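Long-range contacts in alanine racemase (Acinetobacter baumannii, PDB 4QHR), which belongs to the alanine racemase family, joins an N-terminal TIM-barrel domain to a C-terminal domain, and carries covalently bound pyridoxal phosphate: residues A161-D166 against C191-A196; Q176-K181 against L203-V208. All coordinates share one frame; numbering follows the deposited sequence.

The two contacts lie in the N-terminal TIM-barrel domain, on the same side of the chain's centre, with their centres about 13 Å apart. Their segments alternate along the chain: 161-166, 176-181, 191-196, 203-208. Residues 161-166 sit in the loop between strand 154-157 and helix 168-184, which carries 176-181; strand 188-190 leads into 191-196, and helix 194-199 runs on toward 203-208 and strand 207-208. Contact 1 lies nearer the middle of the chain, about 13 Å from its centre, against about 22 Å for contact 2. They meet where Cys-192 SG packs 3.4 Å from Leu-203 O, so the loop leading into helix 194-199 packs on the loop leading into strand 207-208, and the two contacts adjoin.

Contact 1 (A161-D166 against C191-A196); sequences ANADVD and CCNSAA
Ala-163 N donates to a water at 2.9 Å, and the same water accepts from Asn-193 ND2 at 3.1 Å, linking the two residues across the contact. The other end of that amide serves the helix: Asn-193 OD1 accepts the backbone N-H of Ala-196 at 3.1 Å. An N-H...O angle of 166° shows a nearly straight capping bond, its donor tilted 19° from the carbonyl plane. Asn-193 CG stands between the backbone N and the carbonyl carbon (chi1 58°); OD1 faces Ala-196 N, as the bond shows, and is merely packed against Ala-163 CB.

Direct contact is small, 130 Å² buried in all, and centred on two methyls. Ala-163 CB meets Ala-195 CB at 3.7 Å, and the same methyl of Ala-195 lies 3.8 Å from Asp-164 N, so it packs against the type I turn 162-165. Asn-162 O receives Val-165 N within that turn, and Lys-199, one turn on from Ala-195, donates to Ala-163 O. Ser-194 OG hydrogen-bonds to the phosphate oxygen OP3 of the modified lysine at position 34, which places this N-capped helix start at the phosphate-binding end of a TIM-barrel cofactor site.

Contact 2 (Q176-K181 against L203-V208); sequences QFLHIK and LNFDYV
Phe-177, Leu-178 and Lys-181 of helix 168-184 pack on Leu-203 and Phe-205, joining an outer helix of the TIM barrel to the loop that enters strand 207-208. Ala-189 of strand 188-190 touches Phe-177, Lys-181 and Phe-205. Asp-206 makes backbone hydrogen bonds with both Ala-189 and Lys-28, so the contact lies outside the place where strand 207-208 comes between strands 188-190 and 28-32 and closes the barrel.

The aromatic part is one oblique pair: the ring centroids of Phe-177 and Phe-205 are 6.0 Å apart and their planes meet at 43°. Phe-205 CE2 comes to the edge of the Phe-177 ring, in its plane, 3.7 Å from Phe-177 CE2. The two side chains run antiparallel past one another.

Aliphatic groups meet the Phe-205 ring at one edge and over one face. Leu-178 CD2 reaches the edge at Phe-205 CZ, 3.9 Å away, and also touches Leu-203 CD2 at 4.1 Å; in both pairs the side chains cross at about a right angle. Over one face lies Lys-181 CE, displaced from the ring centre and 4.0 Å from Phe-205 CD1.

Beyond that methylene the interaction is polar. Lys-181 NZ forms a salt bridge with Asp-185. Asp-206 OD2, which accepts from Ala-189 N, stays 5.0 Å from Lys-181 NZ; a water bridges them, accepting from NZ and donating to OD2, with both bonds 2.8 Å long.

Contact 1 (A161-D166 against C191-A196)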
loop_
_atom_site.group_PDB
_atom_site.type_symbol
_atom_site.label_atom_id
_atom_site.label_comp_id
_atom_site.label_asym_id
_atom_site.label_seq_id
_atom_site.Cartn_x
_atom_site.Cartn_y
_atom_site.Cartn_z
ATOM N N ALA A 161 4.133 16.695 18.811
ATOM C CA ALA A 161 3.358 15.458 18.801
ATOM C C ALA A 161 1.899 15.619 18.323
ATOM O O ALA A 161 1.342 14.725 17.702
ATOM C CB ALA A 161 3.391 14.856 20.208
ATOM N N ASN A 162 1.272 16.748 18.631
ATOM C CA ASN A 162 -0.170 16.960 18.462
ATOM C C ASN A 162 -0.458 18.343 17.922
ATOM O O ASN A 162 -1.469 18.966 18.300
ATOM C CB ASN A 162 -0.887 16.820 19.815
ATOM C CG ASN A 162 -0.660 15.475 20.467
ATOM O OD1 ASN A 162 -0.038 15.374 21.528
ATOM N ND2 ASN A 162 -1.123 14.452 19.830
ATOM N N ALA A 163 0.397 18.841 17.014
ATOM C CA ALA A 163 0.153 20.167 16.422
ATOM C C ALA A 163 -1.134 20.215 15.607
ATOM O O ALA A 163 -1.742 21.296 15.456
ATOM C CB ALA A 163 1.335 20.607 15.573
ATOM N N ASP A 164 -1.542 19.072 15.067
ATOM C CA ASP A 164 -2.773 18.978 14.330
ATOM C C ASP A 164 -4.065 19.240 15.120
ATOM O O ASP A 164 -5.102 19.387 14.483
ATOM C CB ASP A 164 -2.899 17.619 13.674
ATOM C CG ASP A 164 -2.970 16.487 14.686
ATOM O OD1 ASP A 164 -2.134 16.381 15.599
ATOM O OD2 ASP A 164 -3.898 15.693 14.575
ATOM N N VAL A 165 -4.039 19.314 16.455
ATOM C CA VAL A 165 -5.265 19.571 17.227
ATOM C C VAL A 165 -4.948 20.506 18.371
ATOM O O VAL A 165 -3.801 20.880 18.554
ATOM C CB VAL A 165 -5.877 18.260 17.822
ATOM C CG1 VAL A 165 -6.500 17.398 16.750
ATOM C CG2 VAL A 165 -4.833 17.476 18.584
ATOM N N ASP A 166 -5.954 20.900 19.155
ATOM C CA ASP A 166 -5.691 21.604 20.409
ATOM C C ASP A 166 -5.420 20.566 21.440
ATOM O O ASP A 166 -6.234 19.695 21.649
ATOM C CB ASP A 166 -6.873 22.435 20.890
ATOM C CG ASP A 166 -7.141 23.645 20.012
ATOM O OD1 ASP A 166 -6.207 24.152 19.356
ATOM O OD2 ASP A 166 -8.313 24.098 19.999
ATOM N N CYS A 191 11.293 23.943 14.333
ATOM C CA CYS A 191 10.275 23.064 14.912
ATOM C C CYS A 191 8.921 22.942 14.208
ATOM O O CYS A 191 8.136 22.112 14.606
ATOM C CB CYS A 191 10.063 23.424 16.350
ATOM S SG CYS A 191 9.236 24.997 16.529
ATOM N N CYS A 192 8.643 23.734 13.184
ATOM C CA CYS A 192 7.337 23.682 12.537
ATOM C C CYS A 192 7.199 22.640 11.423
ATOM O O CYS A 192 7.895 22.701 10.379
ATOM C CB CYS A 192 6.950 25.055 11.970
ATOM S SG CYS A 192 6.891 26.359 13.239
ATOM N N ASN A 193 6.285 21.717 11.650
ATOM C CA ASN A 193 5.714 20.851 10.593
ATOM C C ASN A 193 4.600 21.647 9.896
ATOM O O ASN A 193 4.469 22.841 10.158
ATOM C CB ASN A 193 5.264 19.514 11.175
ATOM C CG ASN A 193 4.223 19.651 12.306
ATOM O OD1 ASN A 193 3.741 20.747 12.607
ATOM N ND2 ASN A 193 3.889 18.546 12.915
ATOM N N SER A 194 3.805 21.021 9.030
ATOM C CA SER A 194 2.797 21.721 8.294
ATOM C C SER A 194 1.794 22.370 9.252
ATOM O O SER A 194 1.437 23.519 9.080
ATOM C CB SER A 194 2.033 20.768 7.361
ATOM O OG SER A 194 2.900 20.194 6.390
ATOM N N ALA A 195 1.375 21.614 10.246
ATOM C CA ALA A 195 0.350 22.126 11.178
ATOM C C ALA A 195 0.831 23.395 11.910
ATOM O O ALA A 195 0.082 24.417 12.038
ATOM C CB ALA A 195 -0.039 21.026 12.157
ATOM N N ALA A 196 2.060 23.323 12.412
ATOM C CA ALA A 196 2.680 24.451 13.106
ATOM C C ALA A 196 2.936 25.649 12.182
ATOM O O ALA A 196 2.844 26.800 12.634
ATOM C CB ALA A 196 3.964 24.039 13.767
HETATM O O HOH W 1 2.298 17.476 15.330
#

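Contact 2 (Q176-K181 against L203-V208)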
loop_
_atom_site.group_PDB
_atom_site.type_symbol
_atom_site.label_atom_id
_atom_site.label_comp_id
_atom_site.label_asym_id
_atom_site.label_seq_id
_atom_site.Cartn_x
_atom_site.Cartn_y
_atom_site.Cartn_z
ATOM N N GLN A 176 9.174 23.865 26.641
ATOM C CA GLN A 176 10.411 23.096 26.696
ATOM C C GLN A 176 11.397 23.576 25.580
ATOM O O GLN A 176 12.585 23.847 25.838
ATOM C CB GLN A 176 10.085 21.612 26.601
ATOM C CG GLN A 176 11.270 20.696 26.718
ATOM C CD GLN A 176 10.961 19.441 27.505
ATOM O OE1 GLN A 176 9.819 19.204 27.889
ATOM N NE2 GLN A 176 11.980 18.622 27.744
ATOM N N PHE A 177 10.889 23.718 24.364
ATOM C CA PHE A 177 11.686 24.189 23.240
ATOM C C PHE A 177 12.260 25.609 23.452
ATOM O O PHE A 177 13.437 25.839 23.163
ATOM C CB PHE A 177 10.857 24.184 21.956
ATOM C CG PHE A 177 11.679 24.441 20.731
ATOM C CD1 PHE A 177 12.470 23.443 20.218
ATOM C CD2 PHE A 177 11.673 25.688 20.111
ATOM C CE1 PHE A 177 13.231 23.668 19.096
ATOM C CE2 PHE A 177 12.449 25.925 18.985
ATOM C CZ PHE A 177 13.225 24.924 18.481
ATOM N N LEU A 178 11.443 26.548 23.939
ATOM C CA LEU A 178 11.912 27.937 24.197
ATOM C C LEU A 178 12.943 27.991 25.332
ATOM O O LEU A 178 13.899 28.753 25.267
ATOM C CB LEU A 178 10.757 28.883 24.502
ATOM C CG LEU A 178 9.701 29.092 23.417
ATOM C CD1 LEU A 178 8.550 29.996 23.865
ATOM C CD2 LEU A 178 10.370 29.656 22.175
ATOM N N HIS A 179 12.756 27.165 26.351
ATOM C CA HIS A 179 13.727 27.054 27.454
ATOM C C HIS A 179 15.065 26.611 26.919
ATOM O O HIS A 179 16.107 27.165 27.281
ATOM C CB HIS A 179 13.234 26.097 28.584
ATOM C CG HIS A 179 14.322 25.619 29.497
ATOM N ND1 HIS A 179 15.073 26.471 30.276
ATOM C CD2 HIS A 179 14.790 24.373 29.751
ATOM C CE1 HIS A 179 15.960 25.775 30.970
ATOM N NE2 HIS A 179 15.813 24.496 30.666
ATOM N N ILE A 180 15.053 25.624 26.028
ATOM C CA ILE A 180 16.308 25.108 25.547
ATOM C C ILE A 180 16.925 26.108 24.594
ATOM O O ILE A 180 18.114 26.329 24.653
ATOM C CB ILE A 180 16.171 23.712 24.914
ATOM C CG1 ILE A 180 15.667 22.692 25.949
ATOM C CG2 ILE A 180 17.530 23.256 24.397
ATOM C CD1 ILE A 180 16.657 22.353 27.055
ATOM N N LYS A 181 16.119 26.695 23.727
ATOM C CA LYS A 181 16.577 27.722 22.795
ATOM C C LYS A 181 17.293 28.851 23.596
ATOM O O LYS A 181 18.486 29.122 23.379
ATOM C CB LYS A 181 15.387 28.236 21.996
ATOM C CG LYS A 181 15.588 29.398 21.012
ATOM C CD LYS A 181 16.513 29.080 19.909
ATOM C CE LYS A 181 16.264 29.885 18.654
ATOM N NZ LYS A 181 16.941 31.193 18.628
ATOM N N LEU A 203 6.919 30.464 16.083
ATOM C CA LEU A 203 7.913 29.366 16.208
ATOM C C LEU A 203 8.638 28.975 14.915
ATOM O O LEU A 203 9.342 27.959 14.904
ATOM C CB LEU A 203 7.248 28.128 16.819
ATOM C CG LEU A 203 6.621 28.340 18.206
ATOM C CD1 LEU A 203 6.043 27.055 18.721
ATOM C CD2 LEU A 203 7.597 28.827 19.246
ATOM N N ASN A 204 8.557 29.796 13.880
ATOM C CA ASN A 204 9.234 29.499 12.629
ATOM C C ASN A 204 10.742 29.448 12.797
ATOM O O ASN A 204 11.395 28.555 12.271
ATOM C CB ASN A 204 8.927 30.550 11.541
ATOM C CG ASN A 204 7.529 30.460 10.960
ATOM O OD1 ASN A 204 6.747 29.510 11.166
ATOM N ND2 ASN A 204 7.209 31.434 10.251
ATOM N N PHE A 205 11.292 30.417 13.540
ATOM C CA PHE A 205 12.772 30.549 13.627
ATOM C C PHE A 205 13.468 30.406 12.270
ATOM O O PHE A 205 13.011 30.997 11.265
ATOM C CB PHE A 205 13.303 29.618 14.705
ATOM C CG PHE A 205 12.722 29.898 16.057
ATOM C CD1 PHE A 205 13.014 31.112 16.694
ATOM C CD2 PHE A 205 11.861 29.002 16.684
ATOM C CE1 PHE A 205 12.476 31.426 17.938
ATOM C CE2 PHE A 205 11.344 29.301 17.946
ATOM C CZ PHE A 205 11.637 30.524 18.557
ATOM N N ASP A 206 14.539 29.610 12.191
ATOM C CA ASP A 206 15.407 29.626 11.003
ATOM C C ASP A 206 14.992 28.654 9.885
ATOM O O ASP A 206 15.210 28.931 8.707
ATOM C CB ASP A 206 16.818 29.339 11.462
ATOM C CG ASP A 206 17.244 30.292 12.575
ATOM O OD1 ASP A 206 17.572 31.456 12.239
ATOM O OD2 ASP A 206 17.162 29.934 13.747
ATOM N N TYR A 207 14.424 27.518 10.254
ATOM C CA TYR A 207 13.995 26.488 9.316
ATOM C C TYR A 207 12.621 25.937 9.698
ATOM O O TYR A 207 12.418 25.510 10.803
ATOM C CB TYR A 207 14.969 25.311 9.334
ATOM C CG TYR A 207 16.343 25.606 8.808
ATOM C CD1 TYR A 207 17.342 26.084 9.664
ATOM C CD2 TYR A 207 16.653 25.414 7.488
ATOM C CE1 TYR A 207 18.619 26.373 9.191
ATOM C CE2 TYR A 207 17.932 25.687 7.009
ATOM C CZ TYR A 207 18.893 26.181 7.870
ATOM O OH TYR A 207 20.159 26.435 7.420
ATOM N N VAL A 208 11.699 25.932 8.736
ATOM C CA VAL A 208 10.443 25.204 8.847
ATOM C C VAL A 208 10.567 23.922 7.977
ATOM O O VAL A 208 11.363 23.870 6.997
ATOM C CB VAL A 208 9.253 26.104 8.438
ATOM C CG1 VAL A 208 9.155 27.285 9.394
ATOM C CG2 VAL A 208 9.308 26.544 6.986
HETATM O O HOH W 2 17.192 31.716 15.874
#